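PDB 4NOB: polymeric immunoglobulin receptor from Mus musculus, which probably binds polymeric IgA and IgM and carries them across epithelia into mucosal secretions, its first immunoglobulin domain contributing to ligand recognition. Local coordinates for residues Y27-T31 against S32-H36; K62-S65 against G66-N69. All coordinates share one frame; numbering follows the deposited sequence.

Contact 1: Y27-T31 against S32-H36; sequences YYPDT and SVNRH. With NAG (2-acetamido-2-deoxy-beta-D-glucopyranose), chain B.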
loop_
_atom_site.group_PDB
_atom_site.type_symbol
_atom_site.label_atom_id
_atom_site.label_comp_id
_atom_site.label_asym_id
_atom_site.label_seq_id
_atom_site.Cartn_x
_atom_site.Cartn_y
_atom_site.Cartn_z
ATOM N N TYR A 27 0.102 4.027 -9.459
ATOM C CA TYR A 27 0.144 4.071 -10.897
ATOM C C TYR A 27 1.465 3.489 -11.376
ATOM O O TYR A 27 2.509 3.740 -10.796
ATOM C CB TYR A 27 0.116 5.519 -11.354
ATOM C CG TYR A 27 -1.149 6.254 -11.048
ATOM C CD1 TYR A 27 -1.317 6.871 -9.813
ATOM C CD2 TYR A 27 -2.112 6.447 -11.985
ATOM C CE1 TYR A 27 -2.524 7.624 -9.535
ATOM C CE2 TYR A 27 -3.251 7.167 -11.701
ATOM C CZ TYR A 27 -3.418 7.750 -10.482
ATOM O OH TYR A 27 -4.589 8.583 -10.306
ATOM N N TYR A 28 1.373 2.690 -12.442
ATOM C CA TYR A 28 2.580 2.067 -12.992
ATOM C C TYR A 28 2.670 2.317 -14.498
ATOM O O TYR A 28 1.715 2.806 -15.137
ATOM C CB TYR A 28 2.639 0.598 -12.606
ATOM C CG TYR A 28 1.420 -0.224 -12.928
ATOM C CD1 TYR A 28 1.169 -0.680 -14.215
ATOM C CD2 TYR A 28 0.541 -0.610 -11.918
ATOM C CE1 TYR A 28 0.071 -1.473 -14.483
ATOM C CE2 TYR A 28 -0.535 -1.424 -12.199
ATOM C CZ TYR A 28 -0.738 -1.853 -13.457
ATOM O OH TYR A 28 -1.811 -2.662 -13.720
ATOM N N PRO A 29 3.819 2.018 -15.114
ATOM C CA PRO A 29 3.937 2.330 -16.540
ATOM C C PRO A 29 3.016 1.409 -17.396
ATOM O O PRO A 29 2.746 0.258 -17.051
ATOM C CB PRO A 29 5.376 2.085 -16.817
ATOM C CG PRO A 29 6.051 2.201 -15.489
ATOM C CD PRO A 29 5.122 1.560 -14.555
ATOM N N ASP A 30 2.612 1.937 -18.540
ATOM C CA ASP A 30 1.738 1.259 -19.477
ATOM C C ASP A 30 2.512 0.252 -20.305
ATOM O O ASP A 30 2.923 0.552 -21.454
ATOM C CB ASP A 30 1.158 2.387 -20.350
ATOM C CG ASP A 30 0.234 1.939 -21.483
ATOM O OD1 ASP A 30 -0.094 0.754 -21.648
ATOM O OD2 ASP A 30 -0.065 2.926 -22.263
ATOM N N THR A 31 2.772 -0.893 -19.728
ATOM C CA THR A 31 3.350 -2.042 -20.409
ATOM C C THR A 31 2.705 -3.317 -19.978
ATOM O O THR A 31 2.169 -3.421 -18.849
ATOM C CB THR A 31 4.883 -2.169 -20.221
ATOM O OG1 THR A 31 5.239 -2.761 -18.969
ATOM C CG2 THR A 31 5.623 -0.864 -20.524
ATOM N N SER A 32 2.708 -4.337 -20.841
ATOM C CA SER A 32 2.142 -5.623 -20.491
ATOM C C SER A 32 2.862 -6.230 -19.294
ATOM O O SER A 32 2.213 -6.769 -18.425
ATOM C CB SER A 32 2.192 -6.584 -21.705
ATOM O OG SER A 32 1.707 -7.909 -21.412
ATOM N N VAL A 33 4.186 -6.175 -19.290
ATOM C CA VAL A 33 4.976 -6.749 -18.178
ATOM C C VAL A 33 4.504 -6.149 -16.870
ATOM O O VAL A 33 4.268 -6.886 -15.885
ATOM C CB VAL A 33 6.459 -6.448 -18.333
ATOM C CG1 VAL A 33 7.231 -6.730 -17.084
ATOM C CG2 VAL A 33 6.990 -7.299 -19.487
ATOM N N ASN A 34 4.269 -4.833 -16.837
ATOM C CA ASN A 34 3.867 -4.210 -15.559
ATOM C C ASN A 34 2.452 -4.569 -15.212
ATOM O O ASN A 34 2.077 -4.826 -14.052
ATOM C CB ASN A 34 4.007 -2.719 -15.607
ATOM C CG ASN A 34 5.452 -2.304 -15.638
ATOM O OD1 ASN A 34 6.282 -3.026 -15.094
ATOM N ND2 ASN A 34 5.788 -1.306 -16.368
ATOM N N ARG A 35 1.534 -4.616 -16.176
ATOM C CA ARG A 35 0.199 -5.011 -15.857
ATOM C C ARG A 35 0.066 -6.377 -15.204
ATOM O O ARG A 35 -0.813 -6.628 -14.333
ATOM C CB ARG A 35 -0.731 -4.952 -17.119
ATOM C CG ARG A 35 -1.189 -3.542 -17.519
ATOM C CD ARG A 35 -2.106 -3.557 -18.718
ATOM N NE ARG A 35 -1.399 -3.815 -19.955
ATOM C CZ ARG A 35 -0.816 -2.885 -20.683
ATOM N NH1 ARG A 35 -0.771 -1.634 -20.281
ATOM N NH2 ARG A 35 -0.221 -3.168 -21.825
ATOM N N HIS A 36 0.930 -7.347 -15.649
ATOM C CA HIS A 36 0.834 -8.715 -15.196
ATOM C C HIS A 36 1.800 -9.110 -14.100
ATOM O O HIS A 36 1.609 -10.192 -13.553
ATOM C CB HIS A 36 1.036 -9.647 -16.400
ATOM C CG HIS A 36 0.019 -9.404 -17.470
ATOM N ND1 HIS A 36 -1.324 -9.686 -17.277
ATOM C CD2 HIS A 36 0.090 -8.760 -18.659
ATOM C CE1 HIS A 36 -2.015 -9.306 -18.348
ATOM N NE2 HIS A 36 -1.171 -8.743 -19.202
HETATM C C1 NAG B . -9.175 2.436 -12.659
HETATM C C2 NAG B . -9.722 3.667 -11.956
HETATM C C3 NAG B . -10.665 3.287 -10.806
HETATM C C4 NAG B . -11.725 2.364 -11.336
HETATM C C5 NAG B . -10.992 1.184 -11.966
HETATM C C6 NAG B . -12.002 0.153 -12.534
HETATM C C7 NAG B . -8.243 5.644 -11.838
HETATM C C8 NAG B . -7.043 6.307 -11.164
HETATM N N2 NAG B . -8.561 4.401 -11.439
HETATM O O3 NAG B . -11.306 4.495 -10.344
HETATM O O4 NAG B . -12.605 1.859 -10.280
HETATM O O5 NAG B . -10.260 1.642 -13.086
HETATM O O6 NAG B . -12.896 0.819 -13.466
HETATM O O7 NAG B . -8.821 6.209 -12.782
HETATM O O HOH W 1 0.900 -1.065 -23.497
#
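D30 OD1 is gripped from two directions: R35 NH1 gives it a 2.8 Å salt-bridge hydrogen bond, and water 1 donates to it while accepting from R35 NH2. The arginine nitrogen meets the anti side of the carboxylate and lies 19° out of its plane; the carboxylate and guanidinium planes are 63° apart. A bend at chi3 (-74°) folds the R35 chain back over the turn, laying one guanidinium face on T31, whose O sits 3.5 Å above the centre of that plane. The same T31 O accepts from R35 N at 3.0 Å, closing the first helical turn. T31 is the N-cap: its OG1 accepts from the backbone N of N34 at 3.1 Å, a capping bond. N34 also sends ND2 across P29, its weak 3.5 Å bond reaching P29 O. The Y28 ring carries N34 O over one face and R35 CG at its edge, while its hydroxyl is bonded to N72. R35 NH1 has a second acceptor in N77, and an alanine here would probably leave the D30 carboxylate without its charged mate and uncover the T31 carbonyl. This short capped helix, following strand 22-27 and leading to strand 39-44, lies in the B–C loop of a V-set domain, the position of CDR1.

Contact 2: K62-S65 against G66-N69; sequences KEYS and GRAN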
loop_
_atom_site.group_PDB
_atom_site.type_symbol
_atom_site.label_atom_id
_atom_site.label_comp_id
_atom_site.label_asym_id
_atom_site.label_seq_id
_atom_site.Cartn_x
_atom_site.Cartn_y
_atom_site.Cartn_z
ATOM N N LYS A 62 -0.888 -11.548 8.734
ATOM C CA LYS A 62 -1.906 -11.665 9.783
ATOM C C LYS A 62 -2.276 -10.321 10.366
ATOM O O LYS A 62 -3.385 -10.156 10.908
ATOM C CB LYS A 62 -1.390 -12.602 10.893
ATOM C CG LYS A 62 -0.226 -12.079 11.655
ATOM C CD LYS A 62 0.361 -13.172 12.589
ATOM C CE LYS A 62 1.603 -12.619 13.268
ATOM N NZ LYS A 62 2.261 -13.770 14.002
ATOM N N GLU A 63 -1.419 -9.293 10.248
ATOM C CA GLU A 63 -1.771 -8.001 10.738
ATOM C C GLU A 63 -2.937 -7.363 9.977
ATOM O O GLU A 63 -3.538 -6.377 10.469
ATOM C CB GLU A 63 -0.595 -7.054 10.584
ATOM C CG GLU A 63 0.641 -7.469 11.367
ATOM C CD GLU A 63 0.398 -7.775 12.800
ATOM O OE1 GLU A 63 -0.520 -7.146 13.438
ATOM O OE2 GLU A 63 1.130 -8.692 13.308
ATOM N N TYR A 64 -3.191 -7.848 8.761
ATOM C CA TYR A 64 -4.269 -7.346 7.919
ATOM C C TYR A 64 -5.435 -8.323 7.731
ATOM O O TYR A 64 -6.342 -8.039 6.977
ATOM C CB TYR A 64 -3.713 -6.994 6.543
ATOM C CG TYR A 64 -3.020 -5.681 6.409
ATOM C CD1 TYR A 64 -2.845 -4.827 7.465
ATOM C CD2 TYR A 64 -2.583 -5.255 5.187
ATOM C CE1 TYR A 64 -2.222 -3.583 7.263
ATOM C CE2 TYR A 64 -1.973 -4.012 5.002
ATOM C CZ TYR A 64 -1.756 -3.219 6.056
ATOM O OH TYR A 64 -1.154 -1.979 5.854
ATOM N N SER A 65 -5.497 -9.429 8.485
ATOM C CA SER A 65 -6.598 -10.395 8.372
ATOM C C SER A 65 -7.884 -9.618 8.571
ATOM O O SER A 65 -8.083 -8.839 9.492
ATOM C CB SER A 65 -6.531 -11.447 9.494
ATOM O OG SER A 65 -5.473 -12.381 9.207
ATOM N N GLY A 66 -8.809 -9.850 7.678
ATOM C CA GLY A 66 -10.094 -9.239 7.746
ATOM C C GLY A 66 -10.231 -7.764 7.392
ATOM O O GLY A 66 -11.391 -7.212 7.539
ATOM N N ARG A 67 -9.189 -7.130 6.904
ATOM C CA ARG A 67 -9.228 -5.681 6.764
ATOM C C ARG A 67 -8.479 -5.113 5.629
ATOM O O ARG A 67 -8.219 -3.895 5.602
ATOM C CB ARG A 67 -8.899 -4.950 8.066
ATOM C CG ARG A 67 -7.453 -5.041 8.503
ATOM C CD ARG A 67 -7.180 -4.361 9.827
ATOM N NE ARG A 67 -5.773 -4.358 10.184
ATOM C CZ ARG A 67 -5.003 -3.279 10.319
ATOM N NH1 ARG A 67 -5.479 -2.082 10.054
ATOM N NH2 ARG A 67 -3.755 -3.364 10.667
ATOM N N ALA A 68 -8.034 -5.885 4.658
ATOM C CA ALA A 68 -7.278 -5.304 3.542
ATOM C C ALA A 68 -7.537 -6.013 2.252
ATOM O O ALA A 68 -7.906 -7.194 2.181
ATOM C CB ALA A 68 -5.780 -5.233 3.808
ATOM N N ASN A 69 -7.303 -5.328 1.126
ATOM C CA ASN A 69 -7.447 -5.909 -0.237
ATOM C C ASN A 69 -6.392 -5.142 -1.069
ATOM O O ASN A 69 -5.963 -4.028 -0.778
ATOM C CB ASN A 69 -8.880 -5.643 -0.783
ATOM C CG ASN A 69 -9.260 -6.440 -2.022
ATOM O OD1 ASN A 69 -8.523 -7.225 -2.510
ATOM N ND2 ASN A 69 -10.480 -6.197 -2.537
#
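Two side-chain hydrogen bonds converge on one backbone oxygen: R67 NE and R67 NH2 each reach E63 O at 3.0 Å, a side-on grip of both nitrogens on a single acceptor. The oxygen lies near the guanidinium plane. NE approaches in the carbonyl plane, whereas NH2 is tilted from it by 33°. With CG set between the backbone N and the carbonyl carbon (chi1 71°) and the chain extended from there to NE, the arginine runs back along the end of the 3-10 turn 62-64. Beyond the turn NH1 bonds to E84 O, and NH2 has a second partner, a salt bridge to D90; this arginine just before strand 68-73, paired with the aspartate ahead of strand 92-98, is a hallmark of V-set domains.

Among backbone bonds, R67 N returns to Y64 O at 3.0 Å and closes a type II beta turn over S65 and G66. G66 takes the third position with positive phi, where a CB would clash with S65 O.

Packing contacts centre on Y64. Its ring stands almost upright on the guanidinium, the planes 84° apart, and its CD1 edge sits 3.5 Å above one face of R67, offset toward the rim. On the other side of the ring, Y64 CD2 makes an apolar contact with the methyl A68 CB at 3.5 Å, obliquely. Farther along, the Y64 hydroxyl is hydrogen-bonded to W41 NE1, carrying the tyrosine inward to strand 39-44.

Contact 1 and contact 2 do not touch: their centres are 26 Å apart and their nearest atoms about 13 Å. Strand 68-73 joins them. It begins within contact 2, and farther along it N72 bonds to both Y28 OH and R35 O of contact 1. Strand 39-44 reaches both as well, through W41 at Y64 and K39 at the end of helix 32-36. The N-acetylglucosamine lies on the contact 1 side, with Y27 OH 3.5 Å from its C8; F73, E75 and N76 also border this protein-attached sugar. Contact 1 thus shapes the CDR1 region, probably part of the ligand-binding surface, whereas contact 2 forms the turn into strand 68-73.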